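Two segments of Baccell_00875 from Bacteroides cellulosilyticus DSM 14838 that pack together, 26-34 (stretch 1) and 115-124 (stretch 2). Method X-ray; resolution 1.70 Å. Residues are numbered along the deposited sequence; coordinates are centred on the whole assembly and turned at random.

Stretch 1 26-34: NFPVEMRIN
Stretch 2 (115-124) KREIKQGDLV

Stretch 2 is a β-hairpin: strand 115-119 returns as strand 122-124 through a type I' turn from Lys 119 to Asp 122, with Gln 120 at phi/psi 56/42° and Gly 121 at 81/-7°. Its ladder pairs Glu 117 N with Val 124 O (2.9 Å), Val 124 N with Glu 117 O (2.7 Å), Lys 119 N with Asp 122 O (2.8 Å) and Asp 122 N with Lys 119 O (3.0 Å). Stretch 1, a strand over 29-33, lies across it; the axes of 29-33 and 122-124 approach to 7.0 Å with 55° between their N-to-C directions. One direct hydrogen bond joins the stretches.

Phe 27 (-140/81°, chi1 m) points its CA-to-CB bond away, but water 1 lies 2.7 Å from Phe 27 O and 3.0 Å from Gly 121 O, close to both carbonyls. Pro 28 (-61/144°, C-gamma endo) marks the register, its CA 3.9 Å from Gly 121 CA. Pro 28 CA also makes a CA-H...O contact of 3.5 Å to Gly 121 O; an ideal CB on Gly 121 would lie a tight 3.5 Å from Pro 28 CA.

Val 29 (-71/134°, chi1 t) supplies the direct bond: its N donates to Gly 121 O at 2.9 Å and 171°, nearly linear. The CA-to-CB bonds of Val 29 and Met 31 point toward stretch 2, that of Glu 30 (-125/151°) away. Val 29 makes apolar contacts between aliphatic side chains, CG1 to Leu 123 CB at 4.1 Å and CB to Ile 118 CD1 (chi m, m) at 4.5 Å. Met 31 (-146/155°; chi1 26°, chi2 t, chi3 p) meets Leu 123 (chi t, p); Met 31 CE to Leu 123 CD2, 3.0 Å, is a model clash. Ile 33 (-103/133°; chi m, m) places CD1 3.6 Å from Arg 116 NH1 (chi1-3 m, t, t), oblique to the guanidinium: a methyl in van der Waals contact with a group whose NH1 is hydrogen-bonded elsewhere in the structure.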

# COMPACT_ATOMS: atom_id res chain seq x y z
N ASN A 26 8.05 2.84 -31.10
CA ASN A 26 6.87 2.46 -30.26
C ASN A 26 6.22 3.73 -29.67
O ASN A 26 5.28 4.27 -30.25
CB ASN A 26 7.26 1.45 -29.18
N PHE A 27 6.73 4.22 -28.53
CA PHE A 27 6.19 5.44 -27.92
C PHE A 27 7.34 6.28 -27.38
O PHE A 27 7.64 6.24 -26.18
CB PHE A 27 5.20 5.13 -26.80
CG PHE A 27 4.02 4.33 -27.23
CD1 PHE A 27 4.07 2.94 -27.23
CD2 PHE A 27 2.84 4.95 -27.61
CE1 PHE A 27 2.98 2.18 -27.62
CE2 PHE A 27 1.74 4.20 -28.01
CZ PHE A 27 1.80 2.82 -28.02
N PRO A 28 8.01 7.04 -28.25
CA PRO A 28 9.14 7.84 -27.78
C PRO A 28 8.78 8.88 -26.71
O PRO A 28 7.72 9.52 -26.75
CB PRO A 28 9.66 8.55 -29.05
CG PRO A 28 8.66 8.29 -30.10
CD PRO A 28 7.84 7.11 -29.71
N VAL A 29 9.70 9.07 -25.77
CA VAL A 29 9.53 10.08 -24.77
C VAL A 29 9.68 11.47 -25.38
O VAL A 29 10.62 11.71 -26.17
CB VAL A 29 10.56 9.91 -23.63
CG1 VAL A 29 10.38 11.02 -22.61
CG2 VAL A 29 10.40 8.55 -22.96
N GLU A 30 8.76 12.36 -25.03
CA GLU A 30 8.84 13.77 -25.36
C GLU A 30 8.73 14.58 -24.07
O GLU A 30 8.11 14.16 -23.10
CB GLU A 30 7.74 14.16 -26.34
CG GLU A 30 7.84 13.41 -27.67
CD GLU A 30 6.86 13.91 -28.74
OE1 GLU A 30 5.71 14.27 -28.41
OE2 GLU A 30 7.25 13.91 -29.93
N MET A 31 9.36 15.75 -24.08
CA MET A 31 9.45 16.55 -22.88
C MET A 31 9.41 18.02 -23.18
O MET A 31 9.72 18.43 -24.28
CB MET A 31 10.73 16.20 -22.10
CG MET A 31 11.87 15.65 -22.95
SD MET A 31 13.44 15.62 -22.06
CE MET A 31 13.00 14.41 -20.89
N ARG A 32 8.98 18.79 -22.20
CA ARG A 32 9.16 20.24 -22.18
C ARG A 32 10.06 20.54 -21.00
O ARG A 32 9.82 20.04 -19.88
CB ARG A 32 7.83 20.96 -22.01
N ILE A 33 11.07 21.33 -21.23
CA ILE A 33 12.02 21.73 -20.21
C ILE A 33 11.70 23.15 -19.79
O ILE A 33 11.50 24.03 -20.65
CB ILE A 33 13.46 21.71 -20.78
CG1 ILE A 33 13.81 20.35 -21.41
CG2 ILE A 33 14.46 22.12 -19.73
CD1 ILE A 33 13.74 19.18 -20.48
N ASN A 34 11.67 23.39 -18.48
CA ASN A 34 11.46 24.73 -17.94
C ASN A 34 12.72 25.57 -18.27
O ASN A 34 13.82 25.23 -17.84
CB ASN A 34 11.21 24.63 -16.42
CG ASN A 34 10.92 25.95 -15.78
OD1 ASN A 34 11.61 26.95 -16.02
ND2 ASN A 34 9.91 25.97 -14.92
N LYS A 115 22.92 15.79 -17.97
CA LYS A 115 23.00 15.58 -19.43
C LYS A 115 21.86 14.67 -19.82
O LYS A 115 21.75 13.56 -19.30
CB LYS A 115 24.36 14.94 -19.79
CG LYS A 115 25.56 15.87 -19.54
CD LYS A 115 26.90 15.29 -20.00
CE LYS A 115 27.57 14.45 -18.91
NZ LYS A 115 28.80 13.81 -19.40
N ARG A 116 21.00 15.15 -20.72
CA ARG A 116 19.87 14.39 -21.21
C ARG A 116 20.03 14.03 -22.68
O ARG A 116 20.51 14.85 -23.47
CB ARG A 116 18.60 15.20 -21.09
CG ARG A 116 18.25 15.54 -19.66
CD ARG A 116 17.17 16.60 -19.60
NE ARG A 116 16.87 16.92 -18.21
CZ ARG A 116 16.68 18.13 -17.71
NH1 ARG A 116 16.77 19.22 -18.46
NH2 ARG A 116 16.38 18.27 -16.41
N GLU A 117 19.62 12.82 -23.02
CA GLU A 117 19.54 12.43 -24.43
C GLU A 117 18.39 11.50 -24.67
O GLU A 117 17.98 10.78 -23.77
CB GLU A 117 20.88 11.98 -25.01
CG GLU A 117 21.51 10.69 -24.60
CD GLU A 117 22.83 10.45 -25.36
OE1 GLU A 117 22.82 10.29 -26.61
OE2 GLU A 117 23.90 10.44 -24.71
N ILE A 118 17.78 11.61 -25.85
CA ILE A 118 16.72 10.70 -26.23
C ILE A 118 17.44 9.70 -27.13
O ILE A 118 17.98 10.10 -28.17
CB ILE A 118 15.59 11.39 -27.00
CG1 ILE A 118 14.97 12.54 -26.19
CG2 ILE A 118 14.53 10.36 -27.39
CD1 ILE A 118 14.19 12.13 -24.96
N LYS A 119 17.46 8.44 -26.74
CA LYS A 119 18.19 7.38 -27.45
C LYS A 119 17.20 6.24 -27.74
O LYS A 119 16.71 5.60 -26.83
CB LYS A 119 19.35 6.85 -26.60
N GLN A 120 16.87 6.05 -29.02
CA GLN A 120 15.91 5.00 -29.44
C GLN A 120 14.58 5.19 -28.72
O GLN A 120 14.02 4.21 -28.19
CB GLN A 120 16.41 3.58 -29.11
CG GLN A 120 17.88 3.28 -29.35
CD GLN A 120 18.21 2.94 -30.78
OE1 GLN A 120 19.14 3.48 -31.36
NE2 GLN A 120 17.44 2.02 -31.37
N GLY A 121 14.13 6.43 -28.60
CA GLY A 121 12.87 6.75 -27.91
C GLY A 121 12.91 6.82 -26.39
O GLY A 121 11.92 7.20 -25.77
N ASP A 122 14.02 6.46 -25.77
CA ASP A 122 14.11 6.50 -24.31
C ASP A 122 14.91 7.73 -23.86
O ASP A 122 15.91 8.09 -24.49
CB ASP A 122 14.76 5.24 -23.81
CG ASP A 122 13.93 3.97 -24.20
OD1 ASP A 122 12.79 4.06 -24.74
OD2 ASP A 122 14.43 2.89 -23.93
N LEU A 123 14.45 8.34 -22.78
CA LEU A 123 15.15 9.46 -22.19
C LEU A 123 16.24 8.87 -21.28
O LEU A 123 15.94 8.09 -20.38
CB LEU A 123 14.21 10.31 -21.36
CG LEU A 123 14.81 11.33 -20.39
CD1 LEU A 123 15.67 12.38 -21.08
CD2 LEU A 123 13.72 11.90 -19.50
N VAL A 124 17.49 9.25 -21.54
CA VAL A 124 18.60 8.87 -20.70
C VAL A 124 19.07 10.15 -20.02
O VAL A 124 19.36 11.13 -20.70
CB VAL A 124 19.71 8.20 -21.51
CG1 VAL A 124 20.84 7.79 -20.60
CG2 VAL A 124 19.16 6.99 -22.29
O HOH W 1 9.81 5.29 -24.88